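Local atomic coordinates of succinoglycan biosynthesis protein (Bacillus cereus ATCC 14579, PDB entry 3B55), a protein that binds a calcium ion and is probably a hydrolase related to erythromycin esterases, with its physiological substrate not established. Residues 79-83 / 94-98; 85-91 / 140-146; 307-312 / 336-341; 343-349 / 434-439. The protein carries 1 engineered substitution. All coordinates share one frame. Numbering follows the deposited sequence.

Contact 1: 79-83 / 94-98; sequences GLGEA and KHRIV
This is a buried strand-on-helix contact at the heart of an alpha/beta fold, where the C-terminal end of central strand 77-82 is covered by the helix that follows it. G79-E82 is extended, K94-V98 is helical (V98 N to K94 O, 3.0 Å), and the two axes run nearly antiparallel, at 168° and 10.0 Å. In register, L80 faces K94, with CA atoms 7.2 Å apart. L80 (chi1 t, chi2 p) points at the helix and puts CD1 3.7 Å from I97 CD1 and CD2 3.9 Å from V98 CG2. K94, in an mtpt rotamer, reaches across to the strand, its CE 3.7 Å from L80 CG. Its ammonium NZ donates to L80 O at 2.9 Å and forms a salt bridge with E82 OE1 at 2.6 Å, so the buried charge is neutralised. E82 (chi1 p) leads its carboxylate to this lysine, while its OE2 bonds the calcium ligand H85. Strand, helix and the later strand 109-112 make a beta-alpha-beta crossover, with strand 301-306 slotted between the two parallel strands. W304 of that strand makes a cation-pi contact with K94, V98 packs on I302, and strand 336-344 flanks 77-82 on its other edge.

Contact 2: 85-91 / 140-146; sequences HGAHEVF and VFKTKEM. With CA (calcium ion), chain B.
A calcium-binding histidine has a phenylalanine set edge-on against its ring: F141 points its edge at the face of H85 in a T-shaped pair, centroids 4.9 Å apart and planes at 80°, with F141 CE1 3.6 Å from H85 ND1. H85 (chi1 m, chi2 -36°) binds the calcium through NE2 at 2.4 Å, E113 being the other protein ligand, and E82 holds its ND1. H85 CB also meets V140 CG2 at 3.9 Å. One water joins the backbones, donating to H85 O (2.6 Å) and V140 O (2.9 Å). CA atoms pair H85 with V140 at 7.2 Å and F91 with E145 at 6.3 Å. The loop after strand 77-82 thus carries the metal ligand at the C-terminal side of the parallel strands, as is usual for sites in alpha/beta folds. Both segments are helix entrances: A87 is the N-cap of helix 88-104, and T143 that of helix 144-158, where T143 OG1 accepts a weak capping bond from M146 N (3.4 Å). Ahead of that cap K142 centres an inverse gamma turn. T143 OG1 donates to E145 OE1 at 2.9 Å, and E145 OE2 is taken up by Q440 N. Between the helix starts goes F91 (chi1 m): its CB is 3.7 Å from E145 CB, its CZ 4.3 Å from F141 CD1, and its CE1 4.4 Å from CE of M146, a selenomethionine.

Contact 3: 307-312 / 336-341; sequences NGHVSK and YVSIGT
Two hydroxyls of one strand converge on a single carbonyl: Y336 OH donates to V310 O at 2.8 Å and S338 OG to the same V310 O at 2.9 Å. A third bond runs the other way, from K312 NZ to Y336 O at 2.8 Å. The geometry follows from strand alternation. In the extended segment 336-341, Y336 and S338, both chi1 t, point at 307-312, while V337 and I339 point away. Opposite them, N307-V310 is a short, weakly bonded helical turn (S311 N to N307 O, 3.0 Å, weak) that comes straight after strand 301-306; S311 alone is extended (psi 152°). CA atoms pair S311 with S338 at 6.3 Å and N307 with G340 at 5.8 Å. K312 slants across the strand (chi2 and chi3 t, chi4 m), CE 3.9 Å from S338 CB, its amine also in a long, weak ion pair with D428. V310 CB sits 3.4 Å from Y336 OH. Further along, N307 ND2 packs 3.7 Å from G340 CA, at a position without a side chain. The turn thus lies over one face of the central sheet, while strands 77-82 and 429-433 flank 336-344. Every bond across the contact pairs a side-chain donor, two hydroxyls and one ammonium, with a backbone carbonyl, and V310 O, at the end of the short turn, receives two donors in a buried place.

Contact 4: 343-349 / 434-439; sequences VYEGQYN and QKVSPS
Two chain segments that each turn a corner out of the central sheet continue side by side as a short parallel beta pair, bridged at E345-K435 and G346-V436 (CA-CA 5.0 and 4.8 Å). Q434 stands at its corner opposite Y344, whose CB is 3.6 Å from Q434 OE1; the amide NE2 bonds F375 O and V378 O. Q434 O accepts from E345 N at 3.0 Å, and a water joins Q434 O (2.8 Å, weak) to E345 OE1 (3.1 Å). K435 lies level with E345, both side chains on the exposed face, their charges too far apart for a salt bridge (OE1 to NZ 4.4 Å); K435 CA makes a CA-H...O contact with E345 O at 3.3 Å. V436 covers the opposite face, CG1 3.7 Å from V343 CG1. Its N donates to E345 O at 3.1 Å and its O accepts from Q347 N at 3.2 Å, straddling G346. That glycine has phi/psi of 128/-171°, and a CB there would clash with V436 O. S437 turns its side chain away, and its N bonds E89 on helix 88-104. P438, having no hydrogen to give Q347 O, ends the pattern; its CA is 4.2 Å from Y348 CA. S439 closes the contact with N349 (chi1 m), whose ND2 donates to S439 O at 2.9 Å and to S439 OG at 2.6 Å.

Contacts 1 and 2 share helix 88-104 and meet at E82, whose OE2 lies 3.5 Å from F91 CE1. Through its bond to H85, E82 ties the K94 salt bridge of contact 1 to the calcium held in contact 2; its side chain is about 6 Å from the ion. Contact 3 adjoins contact 1 across neighbouring strands, with a probable hydrogen bond from I339 N to G79 O (2.7 Å), and brings the N307 side chain about 9 Å from the calcium. Contact 4, which shares strand 336-344 with contact 3, is farther out, the Y348 side chain lying about 13 Å from the calcium ion. It nevertheless touches contact 2 directly: E89 OE1 to S437 N (2.6 Å) and G86 O to N349 N (2.8 Å) are probable hydrogen bonds.

Contact 1: 79-83 / 94-98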
loop_
_atom_site.group_PDB
_atom_site.type_symbol
_atom_site.label_atom_id
_atom_site.label_comp_id
_atom_site.label_asym_id
_atom_site.label_seq_id
_atom_site.Cartn_x
_atom_site.Cartn_y
_atom_site.Cartn_z
ATOM N N GLY A 79 1.676 -8.768 -0.412
ATOM C CA GLY A 79 2.121 -7.397 -0.566
ATOM C C GLY A 79 2.575 -7.224 -2.007
ATOM O O GLY A 79 3.332 -8.050 -2.520
ATOM N N LEU A 80 2.115 -6.166 -2.670
ATOM C CA LEU A 80 2.483 -5.917 -4.060
ATOM C C LEU A 80 3.070 -4.515 -4.134
ATOM O O LEU A 80 2.342 -3.527 -4.250
ATOM C CB LEU A 80 1.239 -6.058 -4.951
ATOM C CG LEU A 80 1.366 -6.082 -6.479
ATOM C CD1 LEU A 80 2.384 -7.141 -6.905
ATOM C CD2 LEU A 80 -0.018 -6.384 -7.099
ATOM N N GLY A 81 4.397 -4.432 -4.078
ATOM C CA GLY A 81 5.034 -3.126 -4.096
ATOM C C GLY A 81 5.389 -2.518 -5.432
ATOM O O GLY A 81 5.543 -3.215 -6.429
ATOM N N GLU A 82 5.500 -1.193 -5.448
ATOM C CA GLU A 82 5.869 -0.473 -6.665
ATOM C C GLU A 82 7.202 0.206 -6.413
ATOM O O GLU A 82 7.360 0.916 -5.425
ATOM C CB GLU A 82 4.783 0.546 -7.063
ATOM C CG GLU A 82 4.115 1.268 -5.905
ATOM C CD GLU A 82 2.764 1.855 -6.310
ATOM O OE1 GLU A 82 1.907 1.093 -6.820
ATOM O OE2 GLU A 82 2.549 3.071 -6.123
ATOM N N ALA A 83 8.170 -0.042 -7.290
ATOM C CA ALA A 83 9.496 0.543 -7.132
ATOM C C ALA A 83 9.407 2.053 -6.982
ATOM O O ALA A 83 10.238 2.662 -6.324
ATOM C CB ALA A 83 10.389 0.177 -8.323
ATOM N N LYS A 94 1.232 -4.152 -12.148
ATOM C CA LYS A 94 0.638 -4.478 -10.858
ATOM C C LYS A 94 -0.857 -4.720 -11.050
ATOM O O LYS A 94 -1.475 -5.505 -10.330
ATOM C CB LYS A 94 0.873 -3.342 -9.863
ATOM C CG LYS A 94 2.250 -3.379 -9.219
ATOM C CD LYS A 94 2.388 -2.300 -8.157
ATOM C CE LYS A 94 1.331 -2.451 -7.067
ATOM N NZ LYS A 94 1.468 -1.368 -6.054
ATOM N N HIS A 95 -1.422 -4.036 -12.038
ATOM C CA HIS A 95 -2.830 -4.170 -12.369
ATOM C C HIS A 95 -3.051 -5.606 -12.865
ATOM O O HIS A 95 -3.989 -6.287 -12.446
ATOM C CB HIS A 95 -3.183 -3.137 -13.451
ATOM C CG HIS A 95 -4.610 -3.177 -13.911
ATOM N ND1 HIS A 95 -5.147 -2.201 -14.724
ATOM C CD2 HIS A 95 -5.590 -4.091 -13.723
ATOM C CE1 HIS A 95 -6.396 -2.514 -15.023
ATOM N NE2 HIS A 95 -6.689 -3.656 -14.428
ATOM N N ARG A 96 -2.168 -6.064 -13.745
ATOM C CA ARG A 96 -2.268 -7.412 -14.288
ATOM C C ARG A 96 -2.210 -8.483 -13.199
ATOM O O ARG A 96 -2.919 -9.488 -13.265
ATOM C CB ARG A 96 -1.142 -7.664 -15.284
ATOM C CG ARG A 96 -1.098 -6.713 -16.475
ATOM C CD ARG A 96 -0.169 -7.287 -17.526
ATOM N NE ARG A 96 -0.658 -8.597 -17.956
ATOM C CZ ARG A 96 0.116 -9.650 -18.189
ATOM N NH1 ARG A 96 1.434 -9.556 -18.038
ATOM N NH2 ARG A 96 -0.429 -10.802 -18.559
ATOM N N ILE A 97 -1.347 -8.271 -12.210
ATOM C CA ILE A 97 -1.190 -9.217 -11.113
ATOM C C ILE A 97 -2.445 -9.277 -10.251
ATOM O O ILE A 97 -2.903 -10.362 -9.884
ATOM C CB ILE A 97 0.029 -8.842 -10.237
ATOM C CG1 ILE A 97 1.295 -8.863 -11.103
ATOM C CG2 ILE A 97 0.153 -9.805 -9.070
ATOM C CD1 ILE A 97 2.532 -8.372 -10.408
ATOM N N VAL A 98 -2.993 -8.114 -9.919
ATOM C CA VAL A 98 -4.217 -8.075 -9.131
ATOM C C VAL A 98 -5.252 -8.910 -9.872
ATOM O O VAL A 98 -5.914 -9.760 -9.281
ATOM C CB VAL A 98 -4.743 -6.632 -8.981
ATOM C CG1 VAL A 98 -6.078 -6.634 -8.256
ATOM C CG2 VAL A 98 -3.729 -5.794 -8.217
#

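Contact 2: 85-91 / 140-146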
loop_
_atom_site.group_PDB
_atom_site.type_symbol
_atom_site.label_atom_id
_atom_site.label_comp_id
_atom_site.label_asym_id
_atom_site.label_seq_id
_atom_site.Cartn_x
_atom_site.Cartn_y
_atom_site.Cartn_z
ATOM N N HIS A 85 6.231 5.542 -7.338
ATOM C CA HIS A 85 4.844 5.940 -7.552
ATOM C C HIS A 85 4.643 6.698 -8.856
ATOM O O HIS A 85 3.542 7.175 -9.124
ATOM C CB HIS A 85 4.349 6.836 -6.426
ATOM C CG HIS A 85 4.167 6.125 -5.132
ATOM N ND1 HIS A 85 3.715 4.825 -5.058
ATOM C CD2 HIS A 85 4.313 6.545 -3.856
ATOM C CE1 HIS A 85 3.585 4.477 -3.794
ATOM N NE2 HIS A 85 3.940 5.503 -3.046
ATOM N N GLY A 86 5.685 6.812 -9.671
ATOM C CA GLY A 86 5.530 7.558 -10.909
ATOM C C GLY A 86 5.864 6.870 -12.221
ATOM O O GLY A 86 6.289 7.534 -13.162
ATOM N N ALA A 87 5.671 5.558 -12.304
ATOM C CA ALA A 87 5.957 4.844 -13.546
ATOM C C ALA A 87 4.722 4.120 -14.080
ATOM O O ALA A 87 4.012 3.431 -13.337
ATOM C CB ALA A 87 7.100 3.855 -13.346
ATOM N N HIS A 88 4.486 4.282 -15.379
ATOM C CA HIS A 88 3.351 3.686 -16.075
ATOM C C HIS A 88 3.343 2.156 -16.088
ATOM O O HIS A 88 2.357 1.529 -15.698
ATOM C CB HIS A 88 3.319 4.223 -17.517
ATOM C CG HIS A 88 2.242 3.629 -18.372
ATOM N ND1 HIS A 88 2.503 2.708 -19.362
ATOM C CD2 HIS A 88 0.905 3.835 -18.396
ATOM C CE1 HIS A 88 1.374 2.374 -19.961
ATOM N NE2 HIS A 88 0.388 3.045 -19.393
ATOM N N GLU A 89 4.444 1.565 -16.541
ATOM C CA GLU A 89 4.571 0.111 -16.638
ATOM C C GLU A 89 4.487 -0.566 -15.285
ATOM O O GLU A 89 4.002 -1.695 -15.180
ATOM C CB GLU A 89 5.895 -0.277 -17.312
ATOM C CG GLU A 89 6.067 0.211 -18.747
ATOM C CD GLU A 89 6.241 1.726 -18.862
ATOM O OE1 GLU A 89 6.520 2.401 -17.840
ATOM O OE2 GLU A 89 6.132 2.241 -19.993
ATOM N N VAL A 90 4.966 0.111 -14.248
ATOM C CA VAL A 90 4.912 -0.473 -12.920
ATOM C C VAL A 90 3.456 -0.585 -12.500
ATOM O O VAL A 90 3.027 -1.628 -11.996
ATOM C CB VAL A 90 5.689 0.361 -11.896
ATOM C CG1 VAL A 90 5.522 -0.239 -10.520
ATOM C CG2 VAL A 90 7.163 0.392 -12.279
ATOM N N PHE A 91 2.692 0.483 -12.715
ATOM C CA PHE A 91 1.275 0.462 -12.369
ATOM C C PHE A 91 0.522 -0.607 -13.162
ATOM O O PHE A 91 -0.184 -1.425 -12.581
ATOM C CB PHE A 91 0.607 1.813 -12.647
ATOM C CG PHE A 91 0.920 2.884 -11.629
ATOM C CD1 PHE A 91 1.067 2.566 -10.278
ATOM C CD2 PHE A 91 1.022 4.218 -12.017
ATOM C CE1 PHE A 91 1.313 3.558 -9.330
ATOM C CE2 PHE A 91 1.267 5.221 -11.080
ATOM C CZ PHE A 91 1.412 4.891 -9.731
ATOM N N VAL A 140 -0.691 12.301 -6.388
ATOM C CA VAL A 140 0.292 11.475 -7.073
ATOM C C VAL A 140 -0.349 10.244 -7.714
ATOM O O VAL A 140 0.218 9.658 -8.637
ATOM C CB VAL A 140 1.427 11.031 -6.106
ATOM C CG1 VAL A 140 0.857 10.231 -4.944
ATOM C CG2 VAL A 140 2.440 10.200 -6.854
ATOM N N PHE A 141 -1.529 9.854 -7.233
ATOM C CA PHE A 141 -2.224 8.695 -7.791
ATOM C C PHE A 141 -3.366 9.082 -8.729
ATOM O O PHE A 141 -4.093 8.216 -9.214
ATOM C CB PHE A 141 -2.760 7.795 -6.676
ATOM C CG PHE A 141 -1.696 7.258 -5.771
ATOM C CD1 PHE A 141 -0.599 6.574 -6.293
ATOM C CD2 PHE A 141 -1.781 7.445 -4.395
ATOM C CE1 PHE A 141 0.400 6.086 -5.455
ATOM C CE2 PHE A 141 -0.787 6.962 -3.549
ATOM C CZ PHE A 141 0.307 6.281 -4.080
ATOM N N LYS A 142 -3.541 10.377 -8.975
ATOM C CA LYS A 142 -4.587 10.806 -9.894
ATOM C C LYS A 142 -4.022 10.542 -11.292
ATOM O O LYS A 142 -3.579 11.458 -11.980
ATOM C CB LYS A 142 -4.894 12.297 -9.739
ATOM C CG LYS A 142 -5.611 12.690 -8.454
ATOM C CD LYS A 142 -6.046 14.156 -8.530
ATOM C CE LYS A 142 -6.292 14.777 -7.153
ATOM N NZ LYS A 142 -7.520 14.294 -6.447
ATOM N N THR A 143 -4.028 9.281 -11.704
ATOM C CA THR A 143 -3.483 8.920 -13.007
ATOM C C THR A 143 -4.427 8.005 -13.761
ATOM O O THR A 143 -5.321 7.401 -13.181
ATOM C CB THR A 143 -2.121 8.199 -12.870
ATOM O OG1 THR A 143 -2.313 6.913 -12.267
ATOM C CG2 THR A 143 -1.184 9.002 -12.002
ATOM N N LYS A 144 -4.202 7.902 -15.061
ATOM C CA LYS A 144 -5.011 7.070 -15.932
ATOM C C LYS A 144 -4.940 5.587 -15.564
ATOM O O LYS A 144 -5.951 4.882 -15.622
ATOM C CB LYS A 144 -4.537 7.258 -17.365
ATOM C CG LYS A 144 -5.482 6.745 -18.423
ATOM C CD LYS A 144 -4.955 7.152 -19.781
ATOM C CE LYS A 144 -4.683 8.653 -19.798
ATOM N NZ LYS A 144 -3.948 9.126 -20.998
ATOM N N GLU A 145 -3.753 5.117 -15.185
ATOM C CA GLU A 145 -3.582 3.711 -14.832
ATOM C C GLU A 145 -4.430 3.341 -13.626
ATOM O O GLU A 145 -5.064 2.281 -13.598
ATOM C CB GLU A 145 -2.116 3.399 -14.530
ATOM C CG GLU A 145 -1.173 3.729 -15.665
ATOM C CD GLU A 145 -0.706 5.173 -15.633
ATOM O OE1 GLU A 145 -1.238 5.964 -14.822
ATOM O OE2 GLU A 145 0.197 5.514 -16.424
HETATM N N MSE A 146 -4.429 4.229 -12.634
HETATM C CA MSE A 146 -5.181 4.038 -11.409
HETATM C C MSE A 146 -6.671 3.999 -11.732
HETATM O O MSE A 146 -7.401 3.151 -11.223
HETATM C CB MSE A 146 -4.879 5.176 -10.424
HETATM C CG MSE A 146 -5.444 4.960 -9.033
HETATM SE SE MSE A 146 -4.953 3.210 -8.330
HETATM C CE MSE A 146 -3.060 3.192 -8.815
HETATM CA CA CA B . 4.064 6.160 -0.761
HETATM O O HOH W 1 1.937 8.488 -10.636
#

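Contact 3: 307-312 / 336-341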
loop_
_atom_site.group_PDB
_atom_site.type_symbol
_atom_site.label_atom_id
_atom_site.label_comp_id
_atom_site.label_asym_id
_atom_site.label_seq_id
_atom_site.Cartn_x
_atom_site.Cartn_y
_atom_site.Cartn_z
ATOM N N ASN A 307 7.295 -0.159 -2.532
ATOM C CA ASN A 307 8.195 -1.255 -2.145
ATOM C C ASN A 307 8.604 -1.149 -0.679
ATOM O O ASN A 307 8.714 -2.156 0.026
ATOM C CB ASN A 307 9.472 -1.241 -3.000
ATOM C CG ASN A 307 9.321 -2.003 -4.310
ATOM O OD1 ASN A 307 10.233 -2.019 -5.137
ATOM N ND2 ASN A 307 8.179 -2.650 -4.497
ATOM N N GLY A 308 8.824 0.080 -0.226
ATOM C CA GLY A 308 9.231 0.300 1.149
ATOM C C GLY A 308 8.198 -0.017 2.216
ATOM O O GLY A 308 8.558 -0.211 3.382
ATOM N N HIS A 309 6.923 -0.073 1.840
ATOM C CA HIS A 309 5.882 -0.362 2.816
ATOM C C HIS A 309 5.411 -1.819 2.827
ATOM O O HIS A 309 4.664 -2.217 3.723
ATOM C CB HIS A 309 4.686 0.579 2.613
ATOM C CG HIS A 309 4.993 2.019 2.900
ATOM N ND1 HIS A 309 5.457 2.453 4.123
ATOM C CD2 HIS A 309 4.890 3.126 2.123
ATOM C CE1 HIS A 309 5.626 3.764 4.088
ATOM N NE2 HIS A 309 5.288 4.196 2.887
ATOM N N VAL A 310 5.842 -2.609 1.844
ATOM C CA VAL A 310 5.463 -4.023 1.793
ATOM C C VAL A 310 6.657 -4.966 1.920
ATOM O O VAL A 310 6.473 -6.179 2.058
ATOM C CB VAL A 310 4.697 -4.400 0.483
ATOM C CG1 VAL A 310 3.381 -3.641 0.405
ATOM C CG2 VAL A 310 5.557 -4.109 -0.736
ATOM N N SER A 311 7.873 -4.427 1.865
ATOM C CA SER A 311 9.063 -5.264 1.982
ATOM C C SER A 311 9.102 -5.859 3.381
ATOM O O SER A 311 8.565 -5.278 4.322
ATOM C CB SER A 311 10.333 -4.451 1.709
ATOM O OG SER A 311 10.377 -3.259 2.472
ATOM N N LYS A 312 9.721 -7.027 3.522
ATOM C CA LYS A 312 9.779 -7.671 4.830
ATOM C C LYS A 312 10.894 -7.105 5.692
ATOM O O LYS A 312 11.015 -7.453 6.867
ATOM C CB LYS A 312 9.937 -9.184 4.678
ATOM C CG LYS A 312 8.739 -9.878 4.028
ATOM C CD LYS A 312 9.003 -11.380 3.895
ATOM C CE LYS A 312 7.928 -12.097 3.098
ATOM N NZ LYS A 312 6.651 -12.289 3.831
ATOM N N TYR A 336 1.979 -14.348 4.771
ATOM C CA TYR A 336 2.161 -13.090 4.057
ATOM C C TYR A 336 3.226 -13.313 2.997
ATOM O O TYR A 336 4.325 -13.759 3.314
ATOM C CB TYR A 336 2.631 -11.982 5.002
ATOM C CG TYR A 336 2.972 -10.675 4.311
ATOM C CD1 TYR A 336 2.042 -10.033 3.497
ATOM C CD2 TYR A 336 4.223 -10.079 4.478
ATOM C CE1 TYR A 336 2.341 -8.833 2.871
ATOM C CE2 TYR A 336 4.535 -8.875 3.849
ATOM C CZ TYR A 336 3.586 -8.259 3.047
ATOM O OH TYR A 336 3.873 -7.070 2.422
ATOM N N VAL A 337 2.892 -13.027 1.743
ATOM C CA VAL A 337 3.842 -13.166 0.648
ATOM C C VAL A 337 4.107 -11.754 0.163
ATOM O O VAL A 337 3.178 -10.973 -0.030
ATOM C CB VAL A 337 3.279 -14.012 -0.518
ATOM C CG1 VAL A 337 4.177 -13.870 -1.736
ATOM C CG2 VAL A 337 3.208 -15.472 -0.108
ATOM N N SER A 338 5.376 -11.416 -0.019
ATOM C CA SER A 338 5.736 -10.073 -0.457
ATOM C C SER A 338 6.329 -10.053 -1.855
ATOM O O SER A 338 7.357 -10.678 -2.122
ATOM C CB SER A 338 6.730 -9.458 0.538
ATOM O OG SER A 338 7.177 -8.189 0.108
ATOM N N ILE A 339 5.667 -9.330 -2.747
ATOM C CA ILE A 339 6.126 -9.202 -4.120
ATOM C C ILE A 339 6.582 -7.771 -4.357
ATOM O O ILE A 339 5.844 -6.827 -4.083
ATOM C CB ILE A 339 5.003 -9.519 -5.120
ATOM C CG1 ILE A 339 4.561 -10.973 -4.953
ATOM C CG2 ILE A 339 5.491 -9.271 -6.541
ATOM C CD1 ILE A 339 3.370 -11.361 -5.800
ATOM N N GLY A 340 7.801 -7.608 -4.857
ATOM C CA GLY A 340 8.299 -6.270 -5.118
ATOM C C GLY A 340 8.618 -6.095 -6.588
ATOM O O GLY A 340 8.857 -7.075 -7.286
ATOM N N THR A 341 8.598 -4.853 -7.063
ATOM C CA THR A 341 8.919 -4.566 -8.462
ATOM C C THR A 341 10.257 -3.855 -8.498
ATOM O O THR A 341 10.645 -3.207 -7.522
ATOM C CB THR A 341 7.852 -3.668 -9.143
ATOM O OG1 THR A 341 7.474 -2.598 -8.266
ATOM C CG2 THR A 341 6.626 -4.494 -9.515
#

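Contact 4: 343-349 / 434-439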
loop_
_atom_site.group_PDB
_atom_site.type_symbol
_atom_site.label_atom_id
_atom_site.label_comp_id
_atom_site.label_asym_id
_atom_site.label_seq_id
_atom_site.Cartn_x
_atom_site.Cartn_y
_atom_site.Cartn_z
ATOM N N VAL A 343 13.255 -1.774 -11.275
ATOM C CA VAL A 343 13.469 -1.153 -12.566
ATOM C C VAL A 343 14.931 -1.141 -12.982
ATOM O O VAL A 343 15.795 -1.653 -12.271
ATOM C CB VAL A 343 12.939 0.286 -12.534
ATOM C CG1 VAL A 343 11.427 0.275 -12.338
ATOM C CG2 VAL A 343 13.608 1.052 -11.400
ATOM N N TYR A 344 15.194 -0.541 -14.139
ATOM C CA TYR A 344 16.544 -0.443 -14.674
ATOM C C TYR A 344 16.768 0.870 -15.431
ATOM O O TYR A 344 17.515 1.735 -14.979
ATOM C CB TYR A 344 16.823 -1.642 -15.584
ATOM C CG TYR A 344 18.203 -1.640 -16.195
ATOM C CD1 TYR A 344 19.335 -1.438 -15.405
ATOM C CD2 TYR A 344 18.380 -1.829 -17.566
ATOM C CE1 TYR A 344 20.608 -1.419 -15.964
ATOM C CE2 TYR A 344 19.652 -1.816 -18.137
ATOM C CZ TYR A 344 20.760 -1.612 -17.330
ATOM O OH TYR A 344 22.016 -1.598 -17.891
ATOM N N GLU A 345 16.116 1.027 -16.578
ATOM C CA GLU A 345 16.272 2.248 -17.358
ATOM C C GLU A 345 14.923 2.904 -17.628
ATOM O O GLU A 345 13.875 2.254 -17.547
ATOM C CB GLU A 345 16.969 1.956 -18.693
ATOM C CG GLU A 345 18.371 1.367 -18.569
ATOM C CD GLU A 345 19.019 1.093 -19.924
ATOM O OE1 GLU A 345 18.339 0.525 -20.804
ATOM O OE2 GLU A 345 20.210 1.435 -20.100
ATOM N N GLY A 346 14.952 4.199 -17.939
ATOM C CA GLY A 346 13.717 4.906 -18.223
ATOM C C GLY A 346 13.501 6.182 -17.432
ATOM O O GLY A 346 14.394 6.654 -16.729
ATOM N N GLN A 347 12.297 6.734 -17.555
ATOM C CA GLN A 347 11.928 7.956 -16.860
ATOM C C GLN A 347 10.656 7.748 -16.053
ATOM O O GLN A 347 9.841 6.881 -16.372
ATOM C CB GLN A 347 11.734 9.093 -17.862
ATOM C CG GLN A 347 12.944 9.308 -18.753
ATOM C CD GLN A 347 12.768 10.462 -19.710
ATOM O OE1 GLN A 347 12.879 11.629 -19.326
ATOM N NE2 GLN A 347 12.474 10.144 -20.967
ATOM N N TYR A 348 10.487 8.551 -15.011
ATOM C CA TYR A 348 9.326 8.435 -14.148
ATOM C C TYR A 348 8.948 9.787 -13.572
ATOM O O TYR A 348 9.742 10.731 -13.614
ATOM C CB TYR A 348 9.631 7.476 -12.998
ATOM C CG TYR A 348 10.911 7.808 -12.251
ATOM C CD1 TYR A 348 12.155 7.398 -12.738
ATOM C CD2 TYR A 348 10.884 8.559 -11.074
ATOM C CE1 TYR A 348 13.338 7.725 -12.074
ATOM C CE2 TYR A 348 12.062 8.889 -10.402
ATOM C CZ TYR A 348 13.279 8.473 -10.910
ATOM O OH TYR A 348 14.441 8.821 -10.275
ATOM N N ASN A 349 7.729 9.880 -13.044
ATOM C CA ASN A 349 7.264 11.114 -12.434
ATOM C C ASN A 349 7.807 11.198 -11.012
ATOM O O ASN A 349 7.860 10.197 -10.283
ATOM C CB ASN A 349 5.735 11.172 -12.370
ATOM C CG ASN A 349 5.102 11.455 -13.717
ATOM O OD1 ASN A 349 5.534 12.348 -14.443
ATOM N ND2 ASN A 349 4.063 10.701 -14.051
ATOM N N GLN A 434 12.478 -3.823 -17.264
ATOM C CA GLN A 434 13.675 -3.170 -17.776
ATOM C C GLN A 434 13.527 -1.733 -18.267
ATOM O O GLN A 434 14.475 -0.955 -18.174
ATOM C CB GLN A 434 14.309 -4.055 -18.852
ATOM C CG GLN A 434 14.483 -5.512 -18.405
ATOM C CD GLN A 434 15.533 -5.691 -17.306
ATOM O OE1 GLN A 434 15.613 -4.898 -16.371
ATOM N NE2 GLN A 434 16.330 -6.753 -17.414
ATOM N N LYS A 435 12.365 -1.360 -18.793
ATOM C CA LYS A 435 12.199 0.027 -19.221
ATOM C C LYS A 435 10.842 0.606 -18.842
ATOM O O LYS A 435 9.794 0.080 -19.210
ATOM C CB LYS A 435 12.413 0.203 -20.731
ATOM C CG LYS A 435 12.473 1.690 -21.108
ATOM C CD LYS A 435 12.462 1.977 -22.603
ATOM C CE LYS A 435 13.865 2.001 -23.191
ATOM N NZ LYS A 435 14.804 2.752 -22.318
ATOM N N VAL A 436 10.868 1.700 -18.094
ATOM C CA VAL A 436 9.636 2.348 -17.684
ATOM C C VAL A 436 9.529 3.747 -18.274
ATOM O O VAL A 436 10.523 4.320 -18.727
ATOM C CB VAL A 436 9.540 2.467 -16.147
ATOM C CG1 VAL A 436 9.669 1.087 -15.509
ATOM C CG2 VAL A 436 10.619 3.419 -15.627
ATOM N N SER A 437 8.310 4.274 -18.266
ATOM C CA SER A 437 8.012 5.612 -18.748
ATOM C C SER A 437 7.091 6.235 -17.684
ATOM O O SER A 437 6.533 5.528 -16.843
ATOM C CB SER A 437 7.317 5.551 -20.108
ATOM O OG SER A 437 6.062 4.894 -20.019
ATOM N N PRO A 438 6.916 7.565 -17.709
ATOM C CA PRO A 438 6.072 8.280 -16.745
ATOM C C PRO A 438 4.600 7.851 -16.664
ATOM O O PRO A 438 3.960 7.570 -17.681
ATOM C CB PRO A 438 6.209 9.743 -17.182
ATOM C CG PRO A 438 7.560 9.786 -17.864
ATOM C CD PRO A 438 7.517 8.509 -18.670
ATOM N N SER A 439 4.071 7.802 -15.445
ATOM C CA SER A 439 2.671 7.454 -15.237
ATOM C C SER A 439 1.882 8.541 -15.959
ATOM O O SER A 439 2.364 9.661 -16.113
ATOM C CB SER A 439 2.334 7.474 -13.751
ATOM O OG SER A 439 2.514 8.771 -13.214
HETATM O O HOH W 2 15.833 -1.341 -20.581
#